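Long-range contact in meta cleavage compound hydrolase (Janthinobacterium, PDB 1J1I), which probably hydrolyses a carbon-carbon bond of the meta-cleavage product formed during bacterial carbazole degradation, releasing anthranilate: residues A[67-79]-A[90-104]. Numbering follows the deposited sequence.
Sequences RVIAMDMLGFGKT and RRIRHLHDFIKAMNF
Met71 lies across the ring of Phe98, a worked example of how a helix packs on a sheet, with one flexible side chain at the centre of the contact. Met71 CB leaves strand 67-71 toward helix 88-101 and passes Phe98 CE1 at 3.9 Å. With Met71 CG anti to the backbone N (chi1 -179°), that methylene is carried over the middle of the Phe98 ring, a CH-pi contact 3.7 Å from the centroid. Met71 SD moves on toward the ring's root, 3.4 Å from Phe98 CG, in a Met-aromatic contact, and also touches Leu95 CD1. A bend at chi3 then turns Met71 CE to His94, 3.6 Å from His94 CE1. Phe98 is thus held between Met71 on one face and Met102 CG on the other, while Ile69 CG2 meets its edge.

Leu74 CB covers one face of the His94 imidazole, whose NE2 is hydrogen-bonded to Thr28 OG1 of strand 26-33. Further along, Leu74 CD2 rests on Arg90 CG, and a water joins Leu74 O to Arg91 NH1; Arg91 NE is hydrogen-bonded to Gln88 OE1.

Polar bonds close the other end. The extended Arg67 grips Asn103 end-on: NH2 donates to OD1 (2.9 Å, 165°), NH1 to the backbone O (3.2 Å), with the amide nearly perpendicular to the guanidinium. Arg67 NE forms a salt bridge with Glu32 of strand 26-33, so the arginine links the loop after the helix to that strand.

The short segments, strand 67-71 and helix 90-101, run roughly antiparallel, 144° apart and 11.4 Å between axes, the strand-to-helix layering of the alpha/beta-hydrolase fold, in which the loop after strand 67-71 brings Met73 near the probable nucleophile Ser114.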
ATOM      1  N   ARG A  67      17.498   9.322  -9.298  1.00 22.69           N
ATOM      2  CA  ARG A  67      18.359  10.429  -8.907  1.00 23.08           C
ATOM      3  C   ARG A  67      17.594  11.033  -7.732  1.00 23.40           C
ATOM      4  O   ARG A  67      16.556  11.668  -7.920  1.00 24.24           O
ATOM      5  CB  ARG A  67      18.475  11.466 -10.029  1.00 22.87           C
ATOM      6  CG  ARG A  67      19.391  12.630  -9.680  1.00 22.76           C
ATOM      7  CD  ARG A  67      19.355  13.724 -10.735  1.00 26.07           C
ATOM      8  NE  ARG A  67      20.173  14.865 -10.336  1.00 27.28           N
ATOM      9  CZ  ARG A  67      20.165  16.046 -10.944  1.00 24.98           C
ATOM     10  NH1 ARG A  67      19.375  16.255 -11.989  1.00 23.55           N
ATOM     11  NH2 ARG A  67      20.952  17.017 -10.505  1.00 26.13           N
ATOM     12  N   VAL A  68      18.099  10.818  -6.522  1.00 20.00           N
ATOM     13  CA  VAL A  68      17.446  11.314  -5.317  1.00 20.33           C
ATOM     14  C   VAL A  68      17.936  12.698  -4.904  1.00 21.14           C
ATOM     15  O   VAL A  68      19.138  12.930  -4.765  1.00 22.77           O
ATOM     16  CB  VAL A  68      17.657  10.339  -4.146  1.00 23.12           C
ATOM     17  CG1 VAL A  68      16.920  10.837  -2.920  1.00 17.06           C
ATOM     18  CG2 VAL A  68      17.180   8.939  -4.541  1.00 23.55           C
ATOM     19  N   ILE A  69      16.989  13.605  -4.692  1.00 20.46           N
ATOM     20  CA  ILE A  69      17.290  14.983  -4.310  1.00 20.64           C
ATOM     21  C   ILE A  69      16.476  15.350  -3.066  1.00 21.27           C
ATOM     22  O   ILE A  69      15.261  15.543  -3.148  1.00 22.23           O
ATOM     23  CB  ILE A  69      16.922  15.954  -5.465  1.00 19.94           C
ATOM     24  CG1 ILE A  69      17.719  15.602  -6.732  1.00 22.33           C
ATOM     25  CG2 ILE A  69      17.151  17.400  -5.035  1.00 18.41           C
ATOM     26  CD1 ILE A  69      19.214  15.916  -6.675  1.00 27.37           C
ATOM     27  N   ALA A  70      17.146  15.426  -1.917  1.00 20.96           N
ATOM     28  CA  ALA A  70      16.495  15.770  -0.655  1.00 17.20           C
ATOM     29  C   ALA A  70      16.726  17.259  -0.397  1.00 20.49           C
ATOM     30  O   ALA A  70      17.837  17.675  -0.072  1.00 22.89           O
ATOM     31  CB  ALA A  70      17.080  14.931   0.484  1.00 18.12           C
ATOM     32  N   MET A  71      15.663  18.048  -0.538  1.00 19.30           N
ATOM     33  CA  MET A  71      15.720  19.506  -0.390  1.00 20.70           C
ATOM     34  C   MET A  71      15.265  20.064   0.956  1.00 21.67           C
ATOM     35  O   MET A  71      14.231  19.661   1.476  1.00 19.87           O
ATOM     36  CB  MET A  71      14.862  20.148  -1.489  1.00 20.25           C
ATOM     37  CG  MET A  71      14.828  21.680  -1.493  1.00 17.88           C
ATOM     38  SD  MET A  71      13.321  22.343  -2.291  1.00 21.60           S
ATOM     39  CE  MET A  71      12.232  22.484  -0.844  1.00 19.89           C
ATOM     40  N   ASP A  72      16.037  21.001   1.506  1.00 18.97           N
ATOM     41  CA  ASP A  72      15.651  21.654   2.755  1.00 16.45           C
ATOM     42  C   ASP A  72      14.677  22.766   2.384  1.00 20.73           C
ATOM     43  O   ASP A  72      14.968  23.587   1.506  1.00 21.32           O
ATOM     44  CB  ASP A  72      16.863  22.277   3.460  1.00 21.40           C
ATOM     45  CG  ASP A  72      17.651  21.273   4.275  1.00 22.30           C
ATOM     46  OD1 ASP A  72      17.281  20.074   4.292  1.00 23.61           O
ATOM     47  OD2 ASP A  72      18.647  21.696   4.901  1.00 24.29           O
ATOM     48  N   MET A  73      13.517  22.792   3.032  1.00 19.50           N
ATOM     49  CA  MET A  73      12.536  23.827   2.749  1.00 18.60           C
ATOM     50  C   MET A  73      13.002  25.202   3.211  1.00 23.23           C
ATOM     51  O   MET A  73      13.898  25.332   4.046  1.00 17.18           O
ATOM     52  CB  MET A  73      11.204  23.523   3.439  1.00 20.02           C
ATOM     53  CG  MET A  73      10.431  22.340   2.856  1.00 18.48           C
ATOM     54  SD  MET A  73       8.800  22.201   3.606  1.00 23.39           S
ATOM     55  CE  MET A  73       9.218  21.398   5.154  1.00 17.58           C
ATOM     56  N   LEU A  74      12.370  26.221   2.649  1.00 22.98           N
ATOM     57  CA  LEU A  74      12.635  27.610   2.993  1.00 26.42           C
ATOM     58  C   LEU A  74      12.575  27.755   4.513  1.00 26.06           C
ATOM     59  O   LEU A  74      11.584  27.367   5.137  1.00 23.46           O
ATOM     60  CB  LEU A  74      11.558  28.491   2.355  1.00 25.55           C
ATOM     61  CG  LEU A  74      11.495  29.985   2.677  1.00 25.31           C
ATOM     62  CD1 LEU A  74      12.709  30.701   2.103  1.00 23.06           C
ATOM     63  CD2 LEU A  74      10.205  30.551   2.086  1.00 25.81           C
ATOM     64  N   GLY A  75      13.637  28.301   5.099  1.00 22.33           N
ATOM     65  CA  GLY A  75      13.674  28.500   6.539  1.00 22.98           C
ATOM     66  C   GLY A  75      14.148  27.327   7.381  1.00 22.28           C
ATOM     67  O   GLY A  75      14.286  27.460   8.599  1.00 24.48           O
ATOM     68  N   PHE A  76      14.396  26.178   6.755  1.00 19.59           N
ATOM     69  CA  PHE A  76      14.847  24.998   7.491  1.00 19.98           C
ATOM     70  C   PHE A  76      16.254  24.554   7.110  1.00 21.10           C
ATOM     71  O   PHE A  76      16.784  24.942   6.066  1.00 20.10           O
ATOM     72  CB  PHE A  76      13.899  23.807   7.255  1.00 21.81           C
ATOM     73  CG  PHE A  76      12.544  23.958   7.894  1.00 21.95           C
ATOM     74  CD1 PHE A  76      11.594  24.819   7.360  1.00 23.83           C
ATOM     75  CD2 PHE A  76      12.221  23.226   9.032  1.00 21.76           C
ATOM     76  CE1 PHE A  76      10.336  24.950   7.952  1.00 24.46           C
ATOM     77  CE2 PHE A  76      10.966  23.350   9.634  1.00 21.62           C
ATOM     78  CZ  PHE A  76      10.024  24.214   9.091  1.00 25.34           C
ATOM     79  N   GLY A  77      16.839  23.721   7.968  1.00 24.66           N
ATOM     80  CA  GLY A  77      18.166  23.181   7.732  1.00 23.01           C
ATOM     81  C   GLY A  77      19.214  24.194   7.315  1.00 27.04           C
ATOM     82  O   GLY A  77      19.483  25.152   8.040  1.00 23.71           O
ATOM     83  N   LYS A  78      19.809  23.978   6.144  1.00 23.53           N
ATOM     84  CA  LYS A  78      20.840  24.880   5.646  1.00 26.72           C
ATOM     85  C   LYS A  78      20.339  25.800   4.542  1.00 24.69           C
ATOM     86  O   LYS A  78      21.113  26.560   3.962  1.00 24.81           O
ATOM     87  CB  LYS A  78      22.047  24.081   5.151  1.00 23.70           C
ATOM     88  CG  LYS A  78      22.751  23.287   6.245  1.00 28.87           C
ATOM     89  CD  LYS A  78      24.034  22.664   5.728  1.00 27.12           C
ATOM     90  CE  LYS A  78      24.687  21.785   6.783  1.00 32.34           C
ATOM     91  NZ  LYS A  78      25.941  21.154   6.284  1.00 27.25           N
ATOM     92  N   THR A  79      19.047  25.722   4.243  1.00 25.61           N
ATOM     93  CA  THR A  79      18.461  26.578   3.221  1.00 23.02           C
ATOM     94  C   THR A  79      18.350  27.987   3.789  1.00 19.10           C
ATOM     95  O   THR A  79      18.286  28.161   5.006  1.00 19.10           O
ATOM     96  CB  THR A  79      17.079  26.042   2.787  1.00 20.21           C
ATOM     97  OG1 THR A  79      17.274  24.928   1.910  1.00 20.20           O
ATOM     98  CG2 THR A  79      16.267  27.111   2.072  1.00 19.77           C
ATOM     99  N   ARG A  90       4.593  30.790   0.399  1.00 22.84           N
ATOM    100  CA  ARG A  90       6.019  31.034   0.193  1.00 25.78           C
ATOM    101  C   ARG A  90       6.813  29.729   0.068  1.00 25.63           C
ATOM    102  O   ARG A  90       7.747  29.641  -0.731  1.00 22.47           O
ATOM    103  CB  ARG A  90       6.567  31.889   1.340  1.00 28.94           C
ATOM    104  CG  ARG A  90       7.773  32.732   0.975  1.00 41.37           C
ATOM    105  CD  ARG A  90       7.508  33.570  -0.270  1.00 46.98           C
ATOM    106  NE  ARG A  90       8.549  34.568  -0.489  1.00 53.38           N
ATOM    107  CZ  ARG A  90       8.683  35.673   0.239  1.00 55.37           C
ATOM    108  NH1 ARG A  90       7.837  35.922   1.232  1.00 60.19           N
ATOM    109  NH2 ARG A  90       9.662  36.527  -0.024  1.00 56.35           N
ATOM    110  N   ARG A  91       6.450  28.714   0.850  1.00 18.81           N
ATOM    111  CA  ARG A  91       7.142  27.430   0.760  1.00 16.73           C
ATOM    112  C   ARG A  91       6.825  26.755  -0.576  1.00 16.51           C
ATOM    113  O   ARG A  91       7.691  26.118  -1.181  1.00 19.40           O
ATOM    114  CB  ARG A  91       6.740  26.504   1.914  1.00 20.33           C
ATOM    115  CG  ARG A  91       7.467  26.769   3.232  1.00 20.28           C
ATOM    116  CD  ARG A  91       7.047  25.759   4.304  1.00 17.22           C
ATOM    117  NE  ARG A  91       5.664  25.971   4.727  1.00 22.84           N
ATOM    118  CZ  ARG A  91       5.283  26.896   5.604  1.00 22.39           C
ATOM    119  NH1 ARG A  91       6.184  27.695   6.161  1.00 23.98           N
ATOM    120  NH2 ARG A  91       4.001  27.035   5.912  1.00 25.55           N
ATOM    121  N   ILE A  92       5.587  26.893  -1.034  1.00 18.02           N
ATOM    122  CA  ILE A  92       5.194  26.306  -2.313  1.00 19.53           C
ATOM    123  C   ILE A  92       5.999  26.956  -3.437  1.00 21.86           C
ATOM    124  O   ILE A  92       6.560  26.266  -4.294  1.00 19.87           O
ATOM    125  CB  ILE A  92       3.683  26.504  -2.578  1.00 18.20           C
ATOM    126  CG1 ILE A  92       2.875  25.658  -1.585  1.00 18.60           C
ATOM    127  CG2 ILE A  92       3.346  26.119  -4.025  1.00 20.89           C
ATOM    128  CD1 ILE A  92       1.382  25.921  -1.615  1.00 21.61           C
ATOM    129  N   ARG A  93       6.059  28.286  -3.423  1.00 23.57           N
ATOM    130  CA  ARG A  93       6.804  29.021  -4.440  1.00 20.45           C
ATOM    131  C   ARG A  93       8.269  28.610  -4.409  1.00 20.64           C
ATOM    132  O   ARG A  93       8.900  28.444  -5.455  1.00 17.64           O
ATOM    133  CB  ARG A  93       6.708  30.530  -4.203  1.00 27.64           C
ATOM    134  CG  ARG A  93       7.423  31.360  -5.267  1.00 35.14           C
ATOM    135  CD  ARG A  93       7.707  32.769  -4.772  1.00 47.64           C
ATOM    136  NE  ARG A  93       6.505  33.434  -4.279  1.00 47.77           N
ATOM    137  CZ  ARG A  93       6.499  34.622  -3.681  1.00 54.50           C
ATOM    138  NH1 ARG A  93       5.356  35.151  -3.264  1.00 52.32           N
ATOM    139  NH2 ARG A  93       7.637  35.281  -3.498  1.00 48.57           N
ATOM    140  N   HIS A  94       8.810  28.447  -3.204  1.00 21.10           N
ATOM    141  CA  HIS A  94      10.206  28.057  -3.069  1.00 21.98           C
ATOM    142  C   HIS A  94      10.470  26.712  -3.737  1.00 22.32           C
ATOM    143  O   HIS A  94      11.432  26.569  -4.489  1.00 19.13           O
ATOM    144  CB  HIS A  94      10.622  27.979  -1.594  1.00 19.82           C
ATOM    145  CG  HIS A  94      11.982  27.386  -1.391  1.00 19.65           C
ATOM    146  ND1 HIS A  94      12.182  26.179  -0.759  1.00 18.82           N
ATOM    147  CD2 HIS A  94      13.210  27.818  -1.770  1.00 17.80           C
ATOM    148  CE1 HIS A  94      13.471  25.892  -0.755  1.00 20.54           C
ATOM    149  NE2 HIS A  94      14.118  26.872  -1.364  1.00 22.30           N
ATOM    150  N   LEU A  95       9.620  25.727  -3.459  1.00 23.74           N
ATOM    151  CA  LEU A  95       9.788  24.406  -4.051  1.00 18.93           C
ATOM    152  C   LEU A  95       9.695  24.522  -5.571  1.00 17.29           C
ATOM    153  O   LEU A  95      10.447  23.873  -6.302  1.00 16.52           O
ATOM    154  CB  LEU A  95       8.728  23.441  -3.509  1.00 18.24           C
ATOM    155  CG  LEU A  95       8.685  22.029  -4.105  1.00 18.00           C
ATOM    156  CD1 LEU A  95      10.064  21.382  -3.999  1.00 18.77           C
ATOM    157  CD2 LEU A  95       7.645  21.188  -3.355  1.00 19.01           C
ATOM    158  N   HIS A  96       8.775  25.355  -6.044  1.00 19.42           N
ATOM    159  CA  HIS A  96       8.614  25.577  -7.478  1.00 18.33           C
ATOM    160  C   HIS A  96       9.917  26.117  -8.066  1.00 18.73           C
ATOM    161  O   HIS A  96      10.398  25.628  -9.091  1.00 19.44           O
ATOM    162  CB  HIS A  96       7.466  26.568  -7.730  1.00 19.82           C
ATOM    163  CG  HIS A  96       7.503  27.217  -9.083  1.00 23.84           C
ATOM    164  ND1 HIS A  96       8.336  28.275  -9.377  1.00 24.07           N
ATOM    165  CD2 HIS A  96       6.806  26.961 -10.217  1.00 24.69           C
ATOM    166  CE1 HIS A  96       8.146  28.647 -10.633  1.00 26.23           C
ATOM    167  NE2 HIS A  96       7.224  27.865 -11.164  1.00 25.33           N
ATOM    168  N   ASP A  97      10.487  27.120  -7.404  1.00 18.10           N
ATOM    169  CA  ASP A  97      11.726  27.739  -7.857  1.00 20.48           C
ATOM    170  C   ASP A  97      12.905  26.764  -7.802  1.00 22.29           C
ATOM    171  O   ASP A  97      13.756  26.760  -8.694  1.00 20.81           O
ATOM    172  CB  ASP A  97      12.031  29.001  -7.027  1.00 19.31           C
ATOM    173  CG  ASP A  97      10.979  30.098  -7.204  1.00 21.76           C
ATOM    174  OD1 ASP A  97      10.168  30.019  -8.147  1.00 19.83           O
ATOM    175  OD2 ASP A  97      10.964  31.057  -6.405  1.00 20.89           O
ATOM    176  N   PHE A  98      12.954  25.930  -6.766  1.00 20.23           N
ATOM    177  CA  PHE A  98      14.029  24.951  -6.641  1.00 19.54           C
ATOM    178  C   PHE A  98      13.970  23.976  -7.813  1.00 19.73           C
ATOM    179  O   PHE A  98      14.983  23.694  -8.447  1.00 21.13           O
ATOM    180  CB  PHE A  98      13.909  24.179  -5.326  1.00 20.51           C
ATOM    181  CG  PHE A  98      14.906  23.058  -5.184  1.00 19.36           C
ATOM    182  CD1 PHE A  98      14.521  21.738  -5.396  1.00 19.63           C
ATOM    183  CD2 PHE A  98      16.231  23.323  -4.839  1.00 17.81           C
ATOM    184  CE1 PHE A  98      15.436  20.689  -5.265  1.00 22.88           C
ATOM    185  CE2 PHE A  98      17.160  22.285  -4.707  1.00 22.07           C
ATOM    186  CZ  PHE A  98      16.759  20.960  -4.920  1.00 19.93           C
ATOM    187  N   ILE A  99      12.779  23.464  -8.096  1.00 20.27           N
ATOM    188  CA  ILE A  99      12.612  22.533  -9.204  1.00 19.59           C
ATOM    189  C   ILE A  99      13.101  23.163 -10.509  1.00 21.93           C
ATOM    190  O   ILE A  99      13.882  22.558 -11.242  1.00 20.67           O
ATOM    191  CB  ILE A  99      11.135  22.096  -9.333  1.00 19.64           C
ATOM    192  CG1 ILE A  99      10.769  21.200  -8.141  1.00 18.95           C
ATOM    193  CG2 ILE A  99      10.913  21.341 -10.631  1.00 22.52           C
ATOM    194  CD1 ILE A  99       9.300  20.875  -8.039  1.00 21.18           C
ATOM    195  N   LYS A 100      12.655  24.386 -10.785  1.00 21.70           N
ATOM    196  CA  LYS A 100      13.058  25.091 -12.000  1.00 20.87           C
ATOM    197  C   LYS A 100      14.571  25.334 -12.038  1.00 21.80           C
ATOM    198  O   LYS A 100      15.204  25.176 -13.079  1.00 20.41           O
ATOM    199  CB  LYS A 100      12.332  26.437 -12.095  1.00 19.88           C
ATOM    200  CG  LYS A 100      10.816  26.334 -12.090  1.00 29.68           C
ATOM    201  CD  LYS A 100      10.304  25.532 -13.271  1.00 35.31           C
ATOM    202  CE  LYS A 100      10.559  26.248 -14.585  1.00 44.13           C
ATOM    203  NZ  LYS A 100       9.903  27.582 -14.619  1.00 47.53           N
ATOM    204  N   ALA A 101      15.139  25.723 -10.898  1.00 21.77           N
ATOM    205  CA  ALA A 101      16.570  25.998 -10.801  1.00 22.04           C
ATOM    206  C   ALA A 101      17.428  24.747 -10.985  1.00 26.29           C
ATOM    207  O   ALA A 101      18.588  24.836 -11.401  1.00 21.60           O
ATOM    208  CB  ALA A 101      16.884  26.653  -9.457  1.00 20.82           C
ATOM    209  N   MET A 102      16.872  23.584 -10.656  1.00 21.67           N
ATOM    210  CA  MET A 102      17.609  22.336 -10.812  1.00 24.43           C
ATOM    211  C   MET A 102      17.686  21.946 -12.287  1.00 23.24           C
ATOM    212  O   MET A 102      16.934  22.452 -13.119  1.00 24.73           O
ATOM    213  CB  MET A 102      16.951  21.216  -9.998  1.00 20.36           C
ATOM    214  CG  MET A 102      17.221  21.308  -8.498  1.00 23.86           C
ATOM    215  SD  MET A 102      18.993  21.262  -8.100  1.00 24.79           S
ATOM    216  CE  MET A 102      19.334  19.520  -8.313  1.00 26.07           C
ATOM    217  N   ASN A 103      18.612  21.053 -12.612  1.00 27.28           N
ATOM    218  CA  ASN A 103      18.783  20.622 -13.991  1.00 37.26           C
ATOM    219  C   ASN A 103      17.984  19.362 -14.299  1.00 38.49           C
ATOM    220  O   ASN A 103      18.536  18.259 -14.359  1.00 38.89           O
ATOM    221  CB  ASN A 103      20.277  20.416 -14.292  1.00 38.83           C
ATOM    222  CG  ASN A 103      20.944  19.418 -13.355  1.00 40.59           C
ATOM    223  OD1 ASN A 103      20.661  19.383 -12.153  1.00 32.44           O
ATOM    224  ND2 ASN A 103      21.856  18.614 -13.900  1.00 34.86           N
ATOM    225  N   PHE A 104      16.677  19.536 -14.488  1.00 33.94           N
ATOM    226  CA  PHE A 104      15.788  18.421 -14.795  1.00 29.03           C
ATOM    227  C   PHE A 104      15.336  18.474 -16.246  1.00 25.17           C
ATOM    228  O   PHE A 104      14.893  19.514 -16.728  1.00 25.58           O
ATOM    229  CB  PHE A 104      14.564  18.462 -13.881  1.00 26.72           C
ATOM    230  CG  PHE A 104      14.895  18.335 -12.426  1.00 21.01           C
ATOM    231  CD1 PHE A 104      14.173  19.047 -11.475  1.00 25.14           C
ATOM    232  CD2 PHE A 104      15.909  17.482 -11.999  1.00 22.11           C
ATOM    233  CE1 PHE A 104      14.454  18.914 -10.118  1.00 21.83           C
ATOM    234  CE2 PHE A 104      16.198  17.340 -10.645  1.00 23.67           C
ATOM    235  CZ  PHE A 104      15.466  18.060  -9.702  1.00 24.72           C
TER
HETATM  236  O   HOH W   1       9.069  27.790   6.431  1.00 19.83           O